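Local coordinates for ankyrin repeat and SOCS box protein 11 (Homo sapiens, PDB 4UUC) that serves as the substrate-recognition subunit of a cullin-5-RING E3 ubiquitin ligase, selecting targets such as BIK for ubiquitination and proteasomal degradation, here represented by its ankyrin repeat domain, at residues H9-Q14 with L18-L23; F75-S80 with A84-L89; P170-A175 with R195-G200. All blocks are in the same frame, centred on the assembly; numbering follows the deposited sequence.

Contact 1 of 3, residues H9-Q14 with L18-L23; sequences HEAAAQ and LALKTL
Ala11 and Leu20 bring the two helices of the first ankyrin repeat together, their CA atoms 5.3 Å apart. The segments 9-14 and 18-23 run antiparallel, at 152° between their directions, as expected of the helix-turn-helix half of this repeat. Their tight side is built around small residues. The methyl of Ala11 fits against the backbone of the second helix, with CB 3.9 Å from the N of Leu20. Beside it, Leu20 sends one branch across to the first helix, CD1 lying 3.7 Å from CB of Ala12. The torsion explains this reach: CG is anti to the backbone N (chi1 -180°), which swings the branched end toward the first helix, so that CD1 meets CB of Ala12. The same side chain also packs on Leu8 and on Cys52 and Ala55 of helix 50-58, while Ala12 touches Ala44 of helix 40-46, so the seam continues into the second repeat.

Toward solvent the fit is looser: CB of exposed Ala19 and CD1 of partly exposed Leu23 each stop 4.3 Å from CB of Ala11. The polar bonds nearby stay within each helix. OG1 of Thr22 donates to O of Leu18 at 2.7 Å, a carbonyl that also receives the helical N-H of Thr22 from the opposite face of its plane. On the first helix, NE2 of Gln14 makes a weak bond of 3.1 Å to OE2 of Glu10, whose OE1 pairs with Arg5 in a salt bridge. Across the seam itself every side-chain contact is apolar, without a polar bond to set the rotation of one helix against the other. Cohesion here therefore rests on shape: alanines allow the backbones to come close, and the leucine branches pack beside them.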
loop_
_atom_site.group_PDB
_atom_site.type_symbol
_atom_site.label_atom_id
_atom_site.label_comp_id
_atom_site.label_asym_id
_atom_site.label_seq_id
_atom_site.Cartn_x
_atom_site.Cartn_y
_atom_site.Cartn_z
ATOM N N HIS A 9 0.978 -25.038 -5.055
ATOM C CA HIS A 9 0.301 -23.745 -5.176
ATOM C C HIS A 9 -0.946 -23.714 -4.298
ATOM O O HIS A 9 -1.215 -22.730 -3.608
ATOM C CB HIS A 9 -0.108 -23.461 -6.629
ATOM C CG HIS A 9 1.002 -22.966 -7.502
ATOM N ND1 HIS A 9 1.916 -23.809 -8.100
ATOM C CD2 HIS A 9 1.318 -21.715 -7.918
ATOM C CE1 HIS A 9 2.759 -23.098 -8.827
ATOM N NE2 HIS A 9 2.419 -21.825 -8.733
ATOM N N GLU A 10 -1.707 -24.802 -4.344
ATOM C CA GLU A 10 -2.966 -24.900 -3.619
ATOM C C GLU A 10 -2.734 -24.981 -2.114
ATOM O O GLU A 10 -3.445 -24.336 -1.340
ATOM C CB GLU A 10 -3.762 -26.119 -4.101
ATOM C CG GLU A 10 -5.065 -26.366 -3.352
ATOM C CD GLU A 10 -6.083 -25.243 -3.516
ATOM O OE1 GLU A 10 -5.919 -24.402 -4.428
ATOM O OE2 GLU A 10 -7.054 -25.205 -2.726
ATOM N N ALA A 11 -1.754 -25.776 -1.691
ATOM C CA ALA A 11 -1.426 -25.858 -0.270
ATOM C C ALA A 11 -1.006 -24.480 0.236
ATOM O O ALA A 11 -1.418 -24.042 1.314
ATOM C CB ALA A 11 -0.328 -26.877 -0.019
ATOM N N ALA A 12 -0.201 -23.788 -0.561
ATOM C CA ALA A 12 0.268 -22.454 -0.197
ATOM C C ALA A 12 -0.881 -21.452 -0.119
ATOM O O ALA A 12 -0.929 -20.625 0.794
ATOM C CB ALA A 12 1.313 -21.975 -1.193
ATOM N N ALA A 13 -1.800 -21.516 -1.076
ATOM C CA ALA A 13 -2.922 -20.584 -1.114
ATOM C C ALA A 13 -3.831 -20.755 0.104
ATOM O O ALA A 13 -4.347 -19.776 0.644
ATOM C CB ALA A 13 -3.719 -20.774 -2.391
ATOM N N GLN A 14 -4.018 -22.004 0.523
ATOM C CA GLN A 14 -4.917 -22.335 1.629
ATOM C C GLN A 14 -4.280 -22.149 3.001
ATOM O O GLN A 14 -4.982 -22.124 4.007
ATOM C CB GLN A 14 -5.401 -23.782 1.509
ATOM C CG GLN A 14 -6.260 -24.065 0.290
ATOM C CD GLN A 14 -7.613 -23.396 0.356
ATOM O OE1 GLN A 14 -8.204 -23.265 1.429
ATOM N NE2 GLN A 14 -8.114 -22.963 -0.796
ATOM N N LEU A 18 1.285 -28.189 6.829
ATOM C CA LEU A 18 1.734 -29.575 6.883
ATOM C C LEU A 18 1.707 -30.216 5.493
ATOM O O LEU A 18 2.645 -30.920 5.117
ATOM C CB LEU A 18 0.891 -30.381 7.869
ATOM C CG LEU A 18 0.970 -29.911 9.330
ATOM C CD1 LEU A 18 0.268 -30.910 10.228
ATOM C CD2 LEU A 18 2.404 -29.685 9.816
ATOM N N ALA A 19 0.653 -29.961 4.722
ATOM C CA ALA A 19 0.594 -30.459 3.345
ATOM C C ALA A 19 1.711 -29.847 2.497
ATOM O O ALA A 19 2.375 -30.544 1.727
ATOM C CB ALA A 19 -0.760 -30.163 2.730
ATOM N N LEU A 20 1.921 -28.543 2.647
ATOM C CA LEU A 20 2.969 -27.852 1.907
ATOM C C LEU A 20 4.347 -28.452 2.195
ATOM O O LEU A 20 5.105 -28.757 1.273
ATOM C CB LEU A 20 2.960 -26.361 2.246
ATOM C CG LEU A 20 4.012 -25.528 1.522
ATOM C CD1 LEU A 20 3.351 -24.506 0.609
ATOM C CD2 LEU A 20 4.937 -24.858 2.523
ATOM N N LYS A 21 4.669 -28.624 3.472
ATOM C CA LYS A 21 5.966 -29.166 3.859
ATOM C C LYS A 21 6.108 -30.622 3.421
ATOM O O LYS A 21 7.204 -31.066 3.084
ATOM C CB LYS A 21 6.170 -29.040 5.369
ATOM C CG LYS A 21 6.329 -27.599 5.831
ATOM C CD LYS A 21 6.458 -27.497 7.343
ATOM C CE LYS A 21 7.849 -27.875 7.818
ATOM N NZ LYS A 21 8.857 -26.841 7.461
ATOM N N THR A 22 4.999 -31.353 3.401
ATOM C CA THR A 22 5.024 -32.742 2.957
ATOM C C THR A 22 5.380 -32.798 1.474
ATOM O O THR A 22 6.222 -33.594 1.058
ATOM C CB THR A 22 3.673 -33.444 3.210
ATOM O OG1 THR A 22 3.402 -33.467 4.618
ATOM C CG2 THR A 22 3.693 -34.877 2.691
ATOM N N LEU A 23 4.740 -31.945 0.681
ATOM C CA LEU A 23 5.015 -31.869 -0.752
ATOM C C LEU A 23 6.462 -31.452 -1.031
ATOM O O LEU A 23 7.113 -32.011 -1.910
ATOM C CB LEU A 23 4.046 -30.892 -1.423
ATOM C CG LEU A 23 2.596 -31.374 -1.524
ATOM C CD1 LEU A 23 1.652 -30.216 -1.825
ATOM C CD2 LEU A 23 2.472 -32.451 -2.588
#

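Contact 2 of 3, residues F75-S80 with A84-L89; sequences FNACCS and ACVNVL
The helical segments 75-80 and 84-89 lie antiparallel, their directions 162° apart and their axes 8.9 Å from each other, with Ala77 and Val86 forming the nearest CA pair. This is the helix-turn-helix of the third ankyrin repeat, and all five residues that touch across it are buried. Ala77 is the hub: its single methyl meets three side chains of the second helix. CB of Cys85 comes within 3.9 Å of CB of Ala77, CG2 of Val86 within 4.0 Å, and CD1 of Leu89 comes nearest, at 3.8 Å. Val86 has its CG1 branch anti to the backbone N (chi1 172°), leaving CG2 to turn to the first helix, where SG of Cys78 also lies beside it.

Beyond the pair, the helices are packed between neighbours of the stack. Val86 touches Cys117 and Ile120 of helix 115-123, Cys78 rests on Ala109 of helix 105-111, and Leu89 meets Cys45 of helix 40-46. Asn76 adds a polar tie to that last helix through a hydrogen bond from ND2 to O of His42. At the end of the first helix, OG of Ser80 folds back and donates to O of Ala77 at 2.8 Å, approaching with a tilt of 31° from the carbonyl plane, while the same OG accepts the N-H of Ser82.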
loop_
_atom_site.group_PDB
_atom_site.type_symbol
_atom_site.label_atom_id
_atom_site.label_comp_id
_atom_site.label_asym_id
_atom_site.label_seq_id
_atom_site.Cartn_x
_atom_site.Cartn_y
_atom_site.Cartn_z
ATOM N N PHE A 75 4.360 -7.357 -2.682
ATOM C CA PHE A 75 3.102 -6.713 -3.035
ATOM C C PHE A 75 1.925 -7.552 -2.536
ATOM O O PHE A 75 1.002 -7.032 -1.914
ATOM C CB PHE A 75 3.002 -6.491 -4.548
ATOM C CG PHE A 75 1.700 -5.880 -4.983
ATOM C CD1 PHE A 75 1.515 -4.508 -4.952
ATOM C CD2 PHE A 75 0.658 -6.677 -5.415
ATOM C CE1 PHE A 75 0.313 -3.949 -5.342
ATOM C CE2 PHE A 75 -0.541 -6.124 -5.807
ATOM C CZ PHE A 75 -0.714 -4.761 -5.774
ATOM N N ASN A 76 1.968 -8.856 -2.795
ATOM C CA ASN A 76 0.892 -9.740 -2.368
ATOM C C ASN A 76 0.745 -9.741 -0.848
ATOM O O ASN A 76 -0.370 -9.750 -0.326
ATOM C CB ASN A 76 1.132 -11.159 -2.885
ATOM C CG ASN A 76 0.834 -11.293 -4.371
ATOM O OD1 ASN A 76 0.508 -10.312 -5.040
ATOM N ND2 ASN A 76 0.948 -12.509 -4.894
ATOM N N ALA A 77 1.872 -9.701 -0.142
ATOM C CA ALA A 77 1.856 -9.669 1.316
ATOM C C ALA A 77 1.156 -8.407 1.804
ATOM O O ALA A 77 0.462 -8.421 2.821
ATOM C CB ALA A 77 3.271 -9.743 1.868
ATOM N N CYS A 78 1.326 -7.320 1.058
ATOM C CA CYS A 78 0.699 -6.050 1.403
ATOM C C CYS A 78 -0.784 -6.044 1.035
ATOM O O CYS A 78 -1.552 -5.251 1.572
ATOM C CB CYS A 78 1.431 -4.894 0.719
ATOM S SG CYS A 78 3.056 -4.547 1.446
ATOM N N CYS A 79 -1.193 -6.932 0.132
ATOM C CA CYS A 79 -2.616 -7.132 -0.135
ATOM C C CYS A 79 -3.266 -7.827 1.056
ATOM O O CYS A 79 -4.358 -7.462 1.488
ATOM C CB CYS A 79 -2.842 -7.968 -1.396
ATOM S SG CYS A 79 -2.420 -7.158 -2.950
ATOM N N SER A 80 -2.581 -8.839 1.577
ATOM C CA SER A 80 -3.111 -9.644 2.667
ATOM C C SER A 80 -3.085 -8.881 3.987
ATOM O O SER A 80 -3.914 -9.121 4.862
ATOM C CB SER A 80 -2.318 -10.944 2.803
ATOM O OG SER A 80 -1.038 -10.713 3.369
ATOM N N ALA A 84 3.750 -10.136 9.373
ATOM C CA ALA A 84 4.685 -11.243 9.531
ATOM C C ALA A 84 5.258 -11.657 8.175
ATOM O O ALA A 84 6.460 -11.900 8.052
ATOM C CB ALA A 84 4.001 -12.421 10.208
ATOM N N CYS A 85 4.400 -11.728 7.160
ATOM C CA CYS A 85 4.845 -12.044 5.804
ATOM C C CYS A 85 5.794 -10.976 5.271
ATOM O O CYS A 85 6.834 -11.290 4.690
ATOM C CB CYS A 85 3.654 -12.189 4.854
ATOM S SG CYS A 85 2.874 -13.824 4.867
ATOM N N VAL A 86 5.429 -9.713 5.463
ATOM C CA VAL A 86 6.269 -8.609 5.021
ATOM C C VAL A 86 7.656 -8.736 5.646
ATOM O O VAL A 86 8.667 -8.619 4.957
ATOM C CB VAL A 86 5.639 -7.240 5.379
ATOM C CG1 VAL A 86 6.612 -6.101 5.100
ATOM C CG2 VAL A 86 4.333 -7.039 4.613
ATOM N N ASN A 87 7.702 -9.002 6.948
ATOM C CA ASN A 87 8.976 -9.132 7.647
ATOM C C ASN A 87 9.838 -10.273 7.106
ATOM O O ASN A 87 11.020 -10.070 6.834
ATOM C CB ASN A 87 8.745 -9.334 9.146
ATOM C CG ASN A 87 8.386 -8.044 9.862
ATOM O OD1 ASN A 87 8.758 -6.953 9.427
ATOM N ND2 ASN A 87 7.664 -8.164 10.970
ATOM N N VAL A 88 9.261 -11.464 6.946
ATOM C CA VAL A 88 10.053 -12.616 6.511
ATOM C C VAL A 88 10.577 -12.413 5.085
ATOM O O VAL A 88 11.710 -12.787 4.777
ATOM C CB VAL A 88 9.250 -13.949 6.602
ATOM C CG1 VAL A 88 8.092 -13.988 5.619
ATOM C CG2 VAL A 88 10.170 -15.139 6.374
ATOM N N LEU A 89 9.768 -11.806 4.223
ATOM C CA LEU A 89 10.206 -11.491 2.864
ATOM C C LEU A 89 11.401 -10.535 2.876
ATOM O O LEU A 89 12.378 -10.731 2.152
ATOM C CB LEU A 89 9.062 -10.875 2.061
ATOM C CG LEU A 89 7.926 -11.817 1.662
ATOM C CD1 LEU A 89 6.763 -11.014 1.105
ATOM C CD2 LEU A 89 8.398 -12.850 0.638
#

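Contact 3 of 3, residues P170-A175 with R195-G200; sequences PLHAAA and RRNAQG
OD1 of Asn197, whose side chain lies over the ring of His172, is gripped by two backbone N-H groups. The backbone N of Gln199 reaches this OD1 at 2.9 Å, closing an Asx turn, and stands well above the plane of the Asn197 side-chain carbonyl, 62° out of it. The backbone N of Lys201 supplies the second bond, while ND2 at the other end of the Asn197 amide is bonded to OD1 of Asp168. The backbone of the same loop forms a type I beta turn from Asn197 to Gly200. These bonds are consistent with a fixed side chain, whose CB lies over the centre of one imidazole face in a CH-pi contact, the CB of Asn197 being 3.9 Å from CE1 of His172. The Asn197 amide and the ring have planes 23° apart.

His172 closes the TPLH motif, the ankyrin hallmark at the start of a repeat's first helix. Its CG lies anti to the carbonyl carbon (chi1 -76°), and ND1 turns back to accept from N of Thr169. NE2 of His172 faces the loop, 3.2 Å from O of Arg195, which sits at the ring edge near its plane. A leucine in place of His172 would probably leave the backbone N-H of Thr169 without its acceptor and CB of Asn197 without the flat ring face it packs on. His172 also touches Leu206, so its ring meets both helix 203-206 and the loop that follows helix 180-188, while Pro170 and Ala173 pack on helix 138-144.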
loop_
_atom_site.group_PDB
_atom_site.type_symbol
_atom_site.label_atom_id
_atom_site.label_comp_id
_atom_site.label_asym_id
_atom_site.label_seq_id
_atom_site.Cartn_x
_atom_site.Cartn_y
_atom_site.Cartn_z
ATOM N N PRO A 170 -3.237 15.868 -1.506
ATOM C CA PRO A 170 -3.974 15.005 -0.577
ATOM C C PRO A 170 -5.253 15.657 -0.059
ATOM O O PRO A 170 -6.241 14.959 0.173
ATOM C CB PRO A 170 -2.967 14.779 0.552
ATOM C CG PRO A 170 -1.647 14.870 -0.121
ATOM C CD PRO A 170 -1.811 15.955 -1.148
ATOM N N LEU A 171 -5.239 16.976 0.109
ATOM C CA LEU A 171 -6.425 17.686 0.573
ATOM C C LEU A 171 -7.530 17.651 -0.487
ATOM O O LEU A 171 -8.705 17.522 -0.151
ATOM C CB LEU A 171 -6.087 19.134 0.937
ATOM C CG LEU A 171 -7.212 19.933 1.601
ATOM C CD1 LEU A 171 -7.483 19.436 3.022
ATOM C CD2 LEU A 171 -6.888 21.414 1.604
ATOM N N HIS A 172 -7.158 17.766 -1.761
ATOM C CA HIS A 172 -8.136 17.642 -2.841
ATOM C C HIS A 172 -8.794 16.271 -2.804
ATOM O O HIS A 172 -10.010 16.155 -2.941
ATOM C CB HIS A 172 -7.491 17.863 -4.214
ATOM C CG HIS A 172 -7.196 19.296 -4.526
ATOM N ND1 HIS A 172 -5.914 19.798 -4.577
ATOM C CD2 HIS A 172 -8.018 20.333 -4.811
ATOM C CE1 HIS A 172 -5.957 21.084 -4.871
ATOM N NE2 HIS A 172 -7.222 21.434 -5.018
ATOM N N ALA A 173 -7.982 15.235 -2.618
ATOM C CA ALA A 173 -8.489 13.873 -2.520
ATOM C C ALA A 173 -9.428 13.735 -1.326
ATOM O O ALA A 173 -10.500 13.148 -1.438
ATOM C CB ALA A 173 -7.350 12.887 -2.402
ATOM N N ALA A 174 -9.020 14.290 -0.189
ATOM C CA ALA A 174 -9.820 14.212 1.027
ATOM C C ALA A 174 -11.156 14.940 0.863
ATOM O O ALA A 174 -12.173 14.515 1.416
ATOM C CB ALA A 174 -9.042 14.786 2.210
ATOM N N ALA A 175 -11.146 16.027 0.098
ATOM C CA ALA A 175 -12.343 16.839 -0.115
ATOM C C ALA A 175 -13.425 16.073 -0.874
ATOM O O ALA A 175 -14.611 16.357 -0.725
ATOM C CB ALA A 175 -11.982 18.116 -0.860
ATOM N N ARG A 195 -4.895 26.427 -2.901
ATOM C CA ARG A 195 -4.332 26.086 -4.206
ATOM C C ARG A 195 -5.266 25.196 -5.025
ATOM O O ARG A 195 -5.998 24.358 -4.488
ATOM C CB ARG A 195 -2.964 25.417 -4.055
ATOM C CG ARG A 195 -2.960 24.120 -3.291
ATOM C CD ARG A 195 -1.571 23.505 -3.318
ATOM N NE ARG A 195 -1.234 22.984 -4.639
ATOM C CZ ARG A 195 -0.071 22.423 -4.953
ATOM N NH1 ARG A 195 0.889 22.316 -4.042
ATOM N NH2 ARG A 195 0.134 21.974 -6.183
ATOM N N ARG A 196 -5.232 25.406 -6.336
ATOM C CA ARG A 196 -6.134 24.732 -7.259
ATOM C C ARG A 196 -5.427 23.600 -7.992
ATOM O O ARG A 196 -4.207 23.639 -8.177
ATOM C CB ARG A 196 -6.709 25.743 -8.254
ATOM C CG ARG A 196 -7.361 26.935 -7.568
ATOM C CD ARG A 196 -8.033 27.886 -8.546
ATOM N NE ARG A 196 -8.888 28.839 -7.840
ATOM C CZ ARG A 196 -10.142 28.594 -7.463
ATOM N NH1 ARG A 196 -10.709 27.424 -7.728
ATOM N NH2 ARG A 196 -10.836 29.524 -6.820
ATOM N N ASN A 197 -6.202 22.598 -8.400
ATOM C CA ASN A 197 -5.662 21.434 -9.096
ATOM C C ASN A 197 -5.762 21.576 -10.615
ATOM O O ASN A 197 -5.998 22.668 -11.129
ATOM C CB ASN A 197 -6.372 20.156 -8.620
ATOM C CG ASN A 197 -7.839 20.081 -9.043
ATOM O OD1 ASN A 197 -8.355 20.944 -9.752
ATOM N ND2 ASN A 197 -8.516 19.028 -8.596
ATOM N N ALA A 198 -5.595 20.466 -11.328
ATOM C CA ALA A 198 -5.543 20.484 -12.790
ATOM C C ALA A 198 -6.886 20.853 -13.424
ATOM O O ALA A 198 -6.939 21.252 -14.587
ATOM C CB ALA A 198 -5.076 19.133 -13.307
ATOM N N GLN A 199 -7.968 20.714 -12.664
ATOM C CA GLN A 199 -9.289 21.115 -13.136
ATOM C C GLN A 199 -9.626 22.533 -12.669
ATOM O O GLN A 199 -10.739 23.016 -12.875
ATOM C CB GLN A 199 -10.356 20.128 -12.654
ATOM C CG GLN A 199 -10.343 18.785 -13.385
ATOM C CD GLN A 199 -9.147 17.922 -13.023
ATOM O OE1 GLN A 199 -8.833 17.740 -11.847
ATOM N NE2 GLN A 199 -8.470 17.387 -14.036
ATOM N N GLY A 200 -8.652 23.196 -12.052
ATOM C CA GLY A 200 -8.823 24.553 -11.567
ATOM C C GLY A 200 -9.666 24.635 -10.305
ATOM O O GLY A 200 -10.198 25.696 -9.974
#

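How the contacts relate
From the N terminus the three contacts follow one another in series, none nested and none crossing. Contact 1 closes the short turn between the paired helices of the first repeat, and contact 2 does the same in the third, about 18 Å away between centres and without touching it. Contact 3 spans more chain: the chain leaves helix 170-175, runs through helix 180-188 and comes back beside the first helix of the sixth repeat at 195-200. Its centre lies about 47 Å from that of contact 1, across the middle of the elongated domain. Contacts 1 and 2 thus join helix to helix within a repeat, whereas contact 3 joins a helix to the loop leading into helix 203-206.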